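Local coordinates for protein ethylbenzene dehydrogenase alpha-subunit (Aromatoleum aromaticum, PDB 2IVF) that is the molybdopterin-binding subunit of a molybdenum enzyme, holding two pterin guanosine dinucleotide cofactors, a molybdenum atom and an iron-sulfur cluster, at residues Q608-M620 against F920-I934. Sequence-based numbering, arbitrary orientation.
Sequences QNPMRRKRSGAKM and FWDAHQYKGWKPYDI. With MD1 (phosphoric acid 4-(2-amino-4-oxo-3,4,5,6,-tetrahydro-pteridin-6-yl)-2-hydroxy-3,4-dimercapto-but-3-en-yl ester guanylate ester), chain N.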
ATOM      1  N   GLN A 608      15.023   1.725  10.564  1.00 22.56           N
ATOM      2  CA  GLN A 608      15.586   0.484  10.117  1.00 22.79           C
ATOM      3  C   GLN A 608      15.113  -0.631  11.028  1.00 22.06           C
ATOM      4  O   GLN A 608      14.955  -0.435  12.236  1.00 21.85           O
ATOM      5  CB  GLN A 608      17.103   0.589  10.134  1.00 23.50           C
ATOM      6  CG  GLN A 608      17.803  -0.503   9.349  1.00 23.11           C
ATOM      7  CD  GLN A 608      18.490  -1.578  10.183  1.00 22.63           C
ATOM      8  OE1 GLN A 608      18.587  -2.727   9.711  1.00 22.93           O
ATOM      9  NE2 GLN A 608      18.999  -1.226  11.416  1.00 22.22           N
ATOM     10  N   ASN A 609      14.928  -1.817  10.446  1.00 22.32           N
ATOM     11  CA  ASN A 609      14.271  -2.936  11.138  1.00 21.63           C
ATOM     12  C   ASN A 609      14.953  -4.212  10.650  1.00 22.40           C
ATOM     13  O   ASN A 609      14.429  -4.869   9.802  1.00 23.54           O
ATOM     14  CB  ASN A 609      12.775  -2.856  10.738  1.00 21.34           C
ATOM     15  CG  ASN A 609      11.861  -3.828  11.471  1.00 20.71           C
ATOM     16  OD1 ASN A 609      12.233  -4.466  12.450  1.00 22.39           O
ATOM     17  ND2 ASN A 609      10.642  -3.927  10.997  1.00 19.86           N
ATOM     18  N   PRO A 610      16.169  -4.518  11.139  1.00 22.61           N
ATOM     19  CA  PRO A 610      16.980  -5.599  10.545  1.00 22.62           C
ATOM     20  C   PRO A 610      16.340  -6.968  10.607  1.00 22.65           C
ATOM     21  O   PRO A 610      16.605  -7.818   9.758  1.00 22.64           O
ATOM     22  CB  PRO A 610      18.287  -5.586  11.369  1.00 23.27           C
ATOM     23  CG  PRO A 610      17.980  -4.894  12.639  1.00 22.46           C
ATOM     24  CD  PRO A 610      16.860  -3.889  12.279  1.00 23.27           C
ATOM     25  N   MET A 611      15.492  -7.207  11.614  1.00 23.20           N
ATOM     26  CA  MET A 611      14.876  -8.510  11.728  1.00 23.67           C
ATOM     27  C   MET A 611      14.071  -8.911  10.484  1.00 23.87           C
ATOM     28  O   MET A 611      13.939 -10.102  10.220  1.00 24.40           O
ATOM     29  CB  MET A 611      14.017  -8.615  12.963  1.00 24.08           C
ATOM     30  CG  MET A 611      14.814  -8.560  14.240  1.00 22.09           C
ATOM     31  SD  MET A 611      15.987  -9.957  14.481  1.00 27.25           S
ATOM     32  CE  MET A 611      14.854 -11.310  14.612  1.00 25.65           C
ATOM     33  N   ARG A 612      13.507  -7.959   9.739  1.00 24.03           N
ATOM     34  CA  ARG A 612      12.945  -8.305   8.399  1.00 24.01           C
ATOM     35  C   ARG A 612      13.775  -7.793   7.196  1.00 24.29           C
ATOM     36  O   ARG A 612      13.730  -8.367   6.099  1.00 23.89           O
ATOM     37  CB  ARG A 612      11.498  -7.846   8.236  1.00 25.20           C
ATOM     38  CG  ARG A 612      11.250  -6.382   8.500  1.00 24.06           C
ATOM     39  CD  ARG A 612      10.248  -5.827   7.560  1.00 24.99           C
ATOM     40  NE  ARG A 612      10.729  -5.869   6.189  1.00 25.73           N
ATOM     41  CZ  ARG A 612      11.213  -4.833   5.496  1.00 27.07           C
ATOM     42  NH1 ARG A 612      11.326  -3.616   6.037  1.00 25.29           N
ATOM     43  NH2 ARG A 612      11.622  -5.021   4.247  1.00 27.41           N
ATOM     44  N   ARG A 613      14.491  -6.693   7.375  1.00 24.45           N
ATOM     45  CA  ARG A 613      15.206  -6.071   6.279  1.00 24.21           C
ATOM     46  C   ARG A 613      16.427  -6.881   5.870  1.00 24.77           C
ATOM     47  O   ARG A 613      16.607  -7.147   4.672  1.00 26.08           O
ATOM     48  CB  ARG A 613      15.678  -4.662   6.615  1.00 24.21           C
ATOM     49  CG  ARG A 613      16.383  -4.020   5.416  1.00 23.61           C
ATOM     50  CD  ARG A 613      17.369  -2.961   5.785  1.00 23.80           C
ATOM     51  NE  ARG A 613      16.667  -1.726   6.165  1.00 23.04           N
ATOM     52  CZ  ARG A 613      17.273  -0.546   6.239  1.00 23.01           C
ATOM     53  NH1 ARG A 613      18.556  -0.442   5.958  1.00 20.79           N
ATOM     54  NH2 ARG A 613      16.598   0.546   6.586  1.00 22.52           N
ATOM     55  N   LYS A 614      17.266  -7.268   6.822  1.00 25.13           N
ATOM     56  CA  LYS A 614      18.414  -8.117   6.480  1.00 24.26           C
ATOM     57  C   LYS A 614      17.961  -9.484   6.038  1.00 23.89           C
ATOM     58  O   LYS A 614      17.152 -10.141   6.695  1.00 24.10           O
ATOM     59  CB  LYS A 614      19.435  -8.296   7.598  1.00 24.34           C
ATOM     60  CG  LYS A 614      20.552  -7.260   7.620  1.00 24.07           C
ATOM     61  CD  LYS A 614      20.015  -5.856   7.742  1.00 23.31           C
ATOM     62  CE  LYS A 614      21.146  -4.899   8.123  1.00 24.49           C
ATOM     63  NZ  LYS A 614      20.772  -3.450   7.989  1.00 21.75           N
ATOM     64  N   ARG A 615      18.533  -9.914   4.930  1.00 23.10           N
ATOM     65  CA  ARG A 615      18.276 -11.251   4.419  1.00 23.55           C
ATOM     66  C   ARG A 615      18.898 -12.227   5.379  1.00 22.85           C
ATOM     67  O   ARG A 615      20.096 -12.115   5.707  1.00 24.26           O
ATOM     68  CB  ARG A 615      18.858 -11.458   3.015  1.00 23.65           C
ATOM     69  CG  ARG A 615      18.021 -10.829   1.903  1.00 24.55           C
ATOM     70  CD  ARG A 615      17.813  -9.330   2.066  1.00 26.22           C
ATOM     71  NE  ARG A 615      17.152  -8.772   0.885  1.00 25.36           N
ATOM     72  CZ  ARG A 615      17.030  -7.465   0.689  1.00 27.65           C
ATOM     73  NH1 ARG A 615      17.516  -6.626   1.599  1.00 30.36           N
ATOM     74  NH2 ARG A 615      16.450  -7.008  -0.419  1.00 27.42           N
ATOM     75  N   SER A 616      18.088 -13.167   5.863  1.00 21.45           N
ATOM     76  CA  SER A 616      18.492 -14.051   6.959  1.00 21.26           C
ATOM     77  C   SER A 616      18.909 -13.336   8.277  1.00 21.04           C
ATOM     78  O   SER A 616      19.392 -13.966   9.204  1.00 19.87           O
ATOM     79  CB  SER A 616      19.560 -15.032   6.477  1.00 20.53           C
ATOM     80  OG  SER A 616      19.054 -15.924   5.519  1.00 22.09           O
ATOM     81  N   GLY A 617      18.672 -12.039   8.382  1.00 21.71           N
ATOM     82  CA  GLY A 617      18.992 -11.283   9.576  1.00 22.84           C
ATOM     83  C   GLY A 617      18.264 -11.813  10.810  1.00 23.67           C
ATOM     84  O   GLY A 617      18.835 -11.809  11.896  1.00 22.54           O
ATOM     85  N   ALA A 618      17.051 -12.351  10.628  1.00 23.31           N
ATOM     86  CA  ALA A 618      16.268 -12.913  11.752  1.00 24.01           C
ATOM     87  C   ALA A 618      16.990 -14.059  12.464  1.00 24.45           C
ATOM     88  O   ALA A 618      16.734 -14.330  13.633  1.00 24.44           O
ATOM     89  CB  ALA A 618      14.818 -13.320  11.295  1.00 24.02           C
ATOM     90  N   LYS A 619      17.915 -14.715  11.774  1.00 24.32           N
ATOM     91  CA  LYS A 619      18.751 -15.731  12.369  1.00 25.05           C
ATOM     92  C   LYS A 619      20.095 -15.129  12.728  1.00 25.07           C
ATOM     93  O   LYS A 619      20.615 -15.396  13.811  1.00 25.57           O
ATOM     94  CB  LYS A 619      18.974 -16.870  11.378  1.00 26.44           C
ATOM     95  CG  LYS A 619      19.902 -18.013  11.865  1.00 28.03           C
ATOM     96  CD  LYS A 619      19.269 -18.784  13.021  1.00 33.52           C
ATOM     97  CE  LYS A 619      20.017 -20.114  13.330  1.00 33.05           C
ATOM     98  NZ  LYS A 619      19.768 -20.495  14.758  1.00 35.34           N
ATOM     99  N   MET A 620      20.700 -14.371  11.812  1.00 23.76           N
ATOM    100  CA  MET A 620      22.133 -14.016  11.984  1.00 25.31           C
ATOM    101  C   MET A 620      22.259 -12.921  13.037  1.00 24.70           C
ATOM    102  O   MET A 620      23.228 -12.870  13.794  1.00 25.59           O
ATOM    103  CB  MET A 620      22.751 -13.545  10.671  1.00 25.76           C
ATOM    104  CG  MET A 620      22.741 -14.629   9.531  1.00 26.94           C
ATOM    105  SD  MET A 620      23.320 -16.246  10.097  1.00 24.99           S
ATOM    106  CE  MET A 620      25.107 -16.001   9.990  1.00 25.46           C
ATOM    107  N   PHE A 920       6.571  -8.234   1.700  1.00 25.90           N
ATOM    108  CA  PHE A 920       7.141  -8.427   3.032  1.00 24.97           C
ATOM    109  C   PHE A 920       6.252  -8.040   4.177  1.00 24.60           C
ATOM    110  O   PHE A 920       5.306  -7.252   4.025  1.00 25.68           O
ATOM    111  CB  PHE A 920       8.541  -7.825   3.168  1.00 25.14           C
ATOM    112  CG  PHE A 920       8.614  -6.339   3.059  1.00 25.90           C
ATOM    113  CD1 PHE A 920       8.139  -5.545   4.074  1.00 26.33           C
ATOM    114  CD2 PHE A 920       9.229  -5.741   1.979  1.00 28.68           C
ATOM    115  CE1 PHE A 920       8.248  -4.187   4.005  1.00 27.72           C
ATOM    116  CE2 PHE A 920       9.345  -4.352   1.902  1.00 27.62           C
ATOM    117  CZ  PHE A 920       8.891  -3.592   2.911  1.00 27.24           C
ATOM    118  N   TRP A 921       6.565  -8.611   5.340  1.00 24.00           N
ATOM    119  CA  TRP A 921       5.821  -8.405   6.571  1.00 24.72           C
ATOM    120  C   TRP A 921       6.829  -8.172   7.686  1.00 25.10           C
ATOM    121  O   TRP A 921       8.017  -8.558   7.558  1.00 24.73           O
ATOM    122  CB  TRP A 921       4.994  -9.662   6.893  1.00 24.25           C
ATOM    123  CG  TRP A 921       4.005  -9.964   5.798  1.00 23.72           C
ATOM    124  CD1 TRP A 921       4.160 -10.856   4.785  1.00 21.39           C
ATOM    125  CD2 TRP A 921       2.754  -9.314   5.577  1.00 22.64           C
ATOM    126  NE1 TRP A 921       3.040 -10.859   3.959  1.00 22.72           N
ATOM    127  CE2 TRP A 921       2.159  -9.920   4.432  1.00 23.87           C
ATOM    128  CE3 TRP A 921       2.036  -8.352   6.278  1.00 23.61           C
ATOM    129  CZ2 TRP A 921       0.928  -9.522   3.930  1.00 23.72           C
ATOM    130  CZ3 TRP A 921       0.828  -7.962   5.785  1.00 23.55           C
ATOM    131  CH2 TRP A 921       0.280  -8.529   4.624  1.00 22.97           C
ATOM    132  N   ASP A 922       6.389  -7.558   8.781  1.00 24.15           N
ATOM    133  CA  ASP A 922       7.298  -7.390   9.899  1.00 24.55           C
ATOM    134  C   ASP A 922       7.460  -8.723  10.564  1.00 23.89           C
ATOM    135  O   ASP A 922       6.535  -9.523  10.570  1.00 23.76           O
ATOM    136  CB  ASP A 922       6.768  -6.338  10.869  1.00 24.24           C
ATOM    137  CG  ASP A 922       7.858  -5.681  11.695  1.00 24.65           C
ATOM    138  OD1 ASP A 922       9.019  -6.181  11.759  1.00 24.52           O
ATOM    139  OD2 ASP A 922       7.479  -4.670  12.345  1.00 24.18           O
ATOM    140  N   ALA A 923       8.630  -8.965  11.152  1.00 23.64           N
ATOM    141  CA  ALA A 923       8.972 -10.299  11.669  1.00 23.83           C
ATOM    142  C   ALA A 923       8.066 -10.832  12.783  1.00 24.60           C
ATOM    143  O   ALA A 923       7.797 -12.036  12.832  1.00 24.32           O
ATOM    144  CB  ALA A 923      10.410 -10.361  12.091  1.00 22.86           C
ATOM    145  N   HIS A 924       7.569  -9.951  13.659  1.00 23.90           N
ATOM    146  CA  HIS A 924       6.724 -10.402  14.768  1.00 24.02           C
ATOM    147  C   HIS A 924       5.255 -10.570  14.346  1.00 24.40           C
ATOM    148  O   HIS A 924       4.332 -10.753  15.193  1.00 24.02           O
ATOM    149  CB  HIS A 924       6.908  -9.539  16.020  1.00 24.14           C
ATOM    150  CG  HIS A 924       6.663  -8.074  15.829  1.00 24.44           C
ATOM    151  ND1 HIS A 924       6.430  -7.499  14.596  1.00 22.16           N
ATOM    152  CD2 HIS A 924       6.664  -7.058  16.726  1.00 24.33           C
ATOM    153  CE1 HIS A 924       6.268  -6.199  14.751  1.00 25.40           C
ATOM    154  NE2 HIS A 924       6.401  -5.906  16.031  1.00 21.39           N
ATOM    155  N   GLN A 925       5.015 -10.513  13.034  1.00 23.86           N
ATOM    156  CA  GLN A 925       3.731 -10.957  12.472  1.00 24.51           C
ATOM    157  C   GLN A 925       3.720 -12.449  12.122  1.00 23.99           C
ATOM    158  O   GLN A 925       2.682 -13.005  11.701  1.00 23.23           O
ATOM    159  CB  GLN A 925       3.386 -10.180  11.207  1.00 23.64           C
ATOM    160  CG  GLN A 925       3.306  -8.684  11.392  1.00 25.06           C
ATOM    161  CD  GLN A 925       2.843  -7.994  10.139  1.00 26.01           C
ATOM    162  OE1 GLN A 925       3.660  -7.421   9.370  1.00 27.57           O
ATOM    163  NE2 GLN A 925       1.541  -8.028   9.917  1.00 25.42           N
ATOM    164  N   TYR A 926       4.859 -13.113  12.320  1.00 24.75           N
ATOM    165  CA  TYR A 926       4.997 -14.496  11.994  1.00 25.67           C
ATOM    166  C   TYR A 926       5.156 -15.343  13.235  1.00 25.63           C
ATOM    167  O   TYR A 926       5.768 -14.929  14.232  1.00 22.64           O
ATOM    168  CB  TYR A 926       6.285 -14.774  11.215  1.00 25.64           C
ATOM    169  CG  TYR A 926       6.419 -14.180   9.842  1.00 25.93           C
ATOM    170  CD1 TYR A 926       6.772 -12.831   9.677  1.00 26.74           C
ATOM    171  CD2 TYR A 926       6.304 -14.971   8.715  1.00 25.15           C
ATOM    172  CE1 TYR A 926       6.958 -12.292   8.434  1.00 24.59           C
ATOM    173  CE2 TYR A 926       6.470 -14.434   7.455  1.00 24.96           C
ATOM    174  CZ  TYR A 926       6.846 -13.127   7.320  1.00 26.62           C
ATOM    175  OH  TYR A 926       7.056 -12.617   6.069  1.00 27.23           O
ATOM    176  N   LYS A 927       4.688 -16.576  13.109  1.00 25.76           N
ATOM    177  CA  LYS A 927       4.878 -17.574  14.152  1.00 26.82           C
ATOM    178  C   LYS A 927       6.353 -17.739  14.448  1.00 25.74           C
ATOM    179  O   LYS A 927       7.181 -17.846  13.542  1.00 26.19           O
ATOM    180  CB  LYS A 927       4.248 -18.905  13.732  1.00 27.94           C
ATOM    181  CG  LYS A 927       2.736 -18.836  13.745  1.00 30.71           C
ATOM    182  CD  LYS A 927       2.063 -20.122  13.251  1.00 32.17           C
ATOM    183  CE  LYS A 927       0.549 -19.874  13.022  1.00 34.17           C
ATOM    184  NZ  LYS A 927      -0.282 -21.082  12.759  1.00 37.04           N
ATOM    185  N   GLY A 928       6.689 -17.650  15.722  1.00 24.94           N
ATOM    186  CA  GLY A 928       8.067 -17.764  16.172  1.00 24.50           C
ATOM    187  C   GLY A 928       8.872 -16.546  15.761  1.00 23.75           C
ATOM    188  O   GLY A 928      10.087 -16.531  15.944  1.00 24.70           O
ATOM    189  N   TRP A 929       8.195 -15.524  15.233  1.00 23.92           N
ATOM    190  CA  TRP A 929       8.865 -14.349  14.663  1.00 23.79           C
ATOM    191  C   TRP A 929       9.953 -14.709  13.643  1.00 23.59           C
ATOM    192  O   TRP A 929      10.984 -14.020  13.531  1.00 24.94           O
ATOM    193  CB  TRP A 929       9.510 -13.462  15.733  1.00 24.08           C
ATOM    194  CG  TRP A 929       8.612 -12.962  16.770  1.00 24.46           C
ATOM    195  CD1 TRP A 929       7.407 -13.446  17.136  1.00 24.43           C
ATOM    196  CD2 TRP A 929       8.916 -11.904  17.674  1.00 22.88           C
ATOM    197  NE1 TRP A 929       6.900 -12.705  18.183  1.00 23.80           N
ATOM    198  CE2 TRP A 929       7.814 -11.754  18.529  1.00 23.93           C
ATOM    199  CE3 TRP A 929       9.990 -11.024  17.793  1.00 26.92           C
ATOM    200  CZ2 TRP A 929       7.769 -10.781  19.540  1.00 25.58           C
ATOM    201  CZ3 TRP A 929       9.946 -10.054  18.791  1.00 26.31           C
ATOM    202  CH2 TRP A 929       8.838  -9.941  19.640  1.00 26.86           C
ATOM    203  N   LYS A 930       9.694 -15.741  12.855  1.00 22.78           N
ATOM    204  CA  LYS A 930      10.591 -16.121  11.780  1.00 23.12           C
ATOM    205  C   LYS A 930       9.940 -15.631  10.472  1.00 22.42           C
ATOM    206  O   LYS A 930       9.047 -16.280   9.941  1.00 21.70           O
ATOM    207  CB  LYS A 930      10.764 -17.600  11.790  1.00 23.21           C
ATOM    208  CG  LYS A 930      11.601 -18.092  13.014  1.00 25.65           C
ATOM    209  CD  LYS A 930      11.438 -19.544  13.288  1.00 27.74           C
ATOM    210  CE  LYS A 930      11.953 -20.453  12.212  1.00 30.14           C
ATOM    211  NZ  LYS A 930      11.942 -21.878  12.699  1.00 30.94           N
ATOM    212  N   PRO A 931      10.446 -14.524   9.915  1.00 22.04           N
ATOM    213  CA  PRO A 931       9.821 -14.034   8.712  1.00 22.49           C
ATOM    214  C   PRO A 931      10.297 -14.811   7.507  1.00 21.72           C
ATOM    215  O   PRO A 931      11.270 -15.537   7.578  1.00 21.60           O
ATOM    216  CB  PRO A 931      10.290 -12.582   8.655  1.00 23.29           C
ATOM    217  CG  PRO A 931      11.690 -12.709   9.158  1.00 22.26           C
ATOM    218  CD  PRO A 931      11.635 -13.722  10.268  1.00 22.86           C
ATOM    219  N   TYR A 932       9.640 -14.660   6.365  1.00 21.88           N
ATOM    220  CA  TYR A 932      10.133 -15.346   5.182  1.00 22.27           C
ATOM    221  C   TYR A 932      11.584 -14.966   4.892  1.00 22.34           C
ATOM    222  O   TYR A 932      12.368 -15.776   4.378  1.00 23.29           O
ATOM    223  CB  TYR A 932       9.229 -15.073   3.988  1.00 22.06           C
ATOM    224  CG  TYR A 932       9.673 -14.128   2.927  1.00 21.75           C
ATOM    225  CD1 TYR A 932       9.407 -12.740   3.008  1.00 21.10           C
ATOM    226  CD2 TYR A 932      10.202 -14.629   1.748  1.00 21.19           C
ATOM    227  CE1 TYR A 932       9.742 -11.876   1.963  1.00 24.36           C
ATOM    228  CE2 TYR A 932      10.547 -13.786   0.695  1.00 22.81           C
ATOM    229  CZ  TYR A 932      10.320 -12.411   0.798  1.00 23.03           C
ATOM    230  OH  TYR A 932      10.678 -11.627  -0.262  1.00 23.46           O
ATOM    231  N   ASP A 933      11.950 -13.758   5.283  1.00 22.55           N
ATOM    232  CA  ASP A 933      13.325 -13.265   5.061  1.00 22.07           C
ATOM    233  C   ASP A 933      14.410 -14.117   5.702  1.00 23.35           C
ATOM    234  O   ASP A 933      15.583 -14.057   5.269  1.00 22.69           O
ATOM    235  CB  ASP A 933      13.443 -11.803   5.509  1.00 22.20           C
ATOM    236  CG  ASP A 933      12.310 -10.985   5.019  1.00 23.75           C
ATOM    237  OD1 ASP A 933      11.222 -11.097   5.609  1.00 25.55           O
ATOM    238  OD2 ASP A 933      12.480 -10.224   4.040  1.00 26.51           O
ATOM    239  N   ILE A 934      14.043 -14.900   6.724  1.00 22.30           N
ATOM    240  CA  ILE A 934      15.003 -15.706   7.433  1.00 23.46           C
ATOM    241  C   ILE A 934      15.724 -16.628   6.453  1.00 23.25           C
ATOM    242  O   ILE A 934      16.893 -16.968   6.669  1.00 24.53           O
ATOM    243  CB  ILE A 934      14.365 -16.522   8.590  1.00 22.72           C
ATOM    244  CG1 ILE A 934      15.421 -17.077   9.545  1.00 24.25           C
ATOM    245  CG2 ILE A 934      13.523 -17.756   8.071  1.00 21.20           C
ATOM    246  CD1 ILE A 934      14.825 -17.621  10.804  1.00 24.69           C
TER
HETATM  247  PB  MD1 N1987      13.260  -0.635   6.787  1.00 16.59           P
HETATM  248  O3B MD1 N1987      11.697  -0.613   7.031  1.00 15.03           O
HETATM  249  O1B MD1 N1987      13.678   0.765   6.518  1.00 15.52           O
HETATM  250  O2B MD1 N1987      13.977  -1.514   7.738  1.00 15.68           O
HETATM  251  O3A MD1 N1987      13.338  -1.409   5.405  1.00 16.15           O
HETATM  252  C10 MD1 N1987      13.295  -0.738   4.127  1.00 17.02           C
HETATM  253  C11 MD1 N1987      13.216  -1.873   3.119  1.00 17.07           C
HETATM  254  O11 MD1 N1987      11.810  -2.291   3.178  1.00 18.30           O
HETATM  255  C12 MD1 N1987      13.503  -1.362   1.732  1.00 17.74           C
HETATM  256  S12 MD1 N1987      13.458   0.306   1.356  1.00 18.07           S
HETATM  257  C13 MD1 N1987      13.744  -2.225   0.693  1.00 16.61           C
HETATM  258  S13 MD1 N1987      14.015  -1.687  -0.883  1.00 15.35           S
HETATM  259  C14 MD1 N1987      13.814  -3.693   0.874  1.00 17.48           C
HETATM  260  N15 MD1 N1987      12.890  -4.512   0.166  1.00 15.70           N
HETATM  261  C16 MD1 N1987      12.819  -5.863   0.388  1.00 15.37           C
HETATM  262  C15 MD1 N1987      11.980  -6.598  -0.430  1.00 17.69           C
HETATM  263  O14 MD1 N1987      11.315  -6.053  -1.352  1.00 14.42           O
HETATM  264  N17 MD1 N1987      11.886  -7.914  -0.113  1.00 16.59           N
HETATM  265  C17 MD1 N1987      12.642  -8.483   0.912  1.00 16.80           C
HETATM  266  N16 MD1 N1987      12.488  -9.785   1.113  1.00 15.57           N
HETATM  267  N18 MD1 N1987      13.483  -7.745   1.655  1.00 14.92           N
HETATM  268  C20 MD1 N1987      13.579  -6.458   1.397  1.00 16.65           C
HETATM  269  N8  MD1 N1987      14.465  -5.716   2.110  1.00 14.77           N
HETATM  270  C7  MD1 N1987      14.626  -4.291   1.996  1.00 16.37           C
HETATM  271  PA  MD1 N1987      10.782  -0.879   8.328  1.00 15.83           P
HETATM  272  O1A MD1 N1987       9.508  -0.148   8.054  1.00 15.08           O
HETATM  273  O2A MD1 N1987      10.693  -2.343   8.528  1.00 17.48           O
HETATM  274  O5' MD1 N1987      11.539  -0.235   9.555  1.00 17.74           O
HETATM  275  C5' MD1 N1987      11.566   1.187   9.604  1.00 16.74           C
HETATM  276  C4' MD1 N1987      11.138   1.645  10.937  1.00 14.91           C
HETATM  277  O4' MD1 N1987      11.050   3.057  10.794  1.00 17.51           O
HETATM  278  C1' MD1 N1987      10.038   3.444  11.725  1.00 16.62           C
HETATM  279  N9  MD1 N1987       9.473   4.779  11.486  1.00 17.49           N
HETATM  280  C4  MD1 N1987       9.772   5.835  12.229  1.00 17.93           C
HETATM  281  N3  MD1 N1987      10.618   5.939  13.281  1.00 16.65           N
HETATM  282  C2  MD1 N1987      10.789   7.113  13.890  1.00 16.66           C
HETATM  283  N2  MD1 N1987      11.648   7.231  14.937  1.00 16.03           N
HETATM  284  N1  MD1 N1987      10.020   8.180  13.470  1.00 18.55           N
HETATM  285  C6  MD1 N1987       9.142   8.144  12.413  1.00 15.70           C
HETATM  286  O6  MD1 N1987       8.559   9.174  12.076  1.00 16.51           O
HETATM  287  C5  MD1 N1987       9.013   6.914  11.748  1.00 17.73           C
HETATM  288  N7  MD1 N1987       8.277   6.471  10.735  1.00 15.71           N
HETATM  289  C8  MD1 N1987       8.575   5.177  10.581  1.00 16.68           C
HETATM  290  C2' MD1 N1987       8.943   2.394  11.563  1.00 17.27           C
HETATM  291  O2' MD1 N1987       8.092   2.258  12.728  1.00 18.21           O
HETATM  292  C3' MD1 N1987       9.725   1.118  11.217  1.00 16.04           C
HETATM  293  O3' MD1 N1987       9.759   0.182  12.325  1.00 15.84           O
HETATM  294  O   HOH W   1      11.652  -7.748   4.330  1.00 18.36           O
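The CA of R612 lies nearest that of A923, and the CA of S616 nearest that of I934, where two short helical turns, 610-613 and the start of 617-625, meet the loop that follows strand 915-917. The CA atoms of S616 and I934 come within 3.9 Å of each other. There S616 N donates to D933 O, while S616 OG bonds I934 O at 2.7 Å from above its carbonyl plane.

R612 makes the largest contact of the side chains. Its CG sits between the backbone N and the carbonyl carbon (chi1 55°), and bends at chi2 and chi3 lay the guanidinium flat over one face of F920, the planes 12° apart and the centres 3.5 Å apart, a cation-pi stack. R612 NH1 is then directed at the MD1 diphosphate, 2.9 Å from MD1 O2A, and NH2 at MD1 O11. NH2 also donates to a water that in turn donates to D933 OD2. N609, its OD1 hydrogen-bonded to S642, uses ND2 to bridge MD1 O2A and D922 OD1, 2.9 Å from the latter, meeting that oxygen from the face opposite A923 N; S641 also bonds D922 OD1, and D922 OD2 pairs with R638. Beyond the polar core, A618 CB presses tightly on P931 CD at 3.4 Å.

R613 adds bonds from NE and NH2 to the diphosphate, R615, salt-bridged to D966, has MD1 N8 over one guanidinium face, toward the rim, and Y932 OH accepts from MD1 N16, so both segments line one cofactor pocket. Joining the molybdopterin oxidoreductase and dinucleotide-binding regions, the contact brings N-H groups of R612, R613 and N609 to the diphosphate, the arginines probably offsetting its negative charge, while the stack and the water bridge help fix the rotation of the R612 guanidinium.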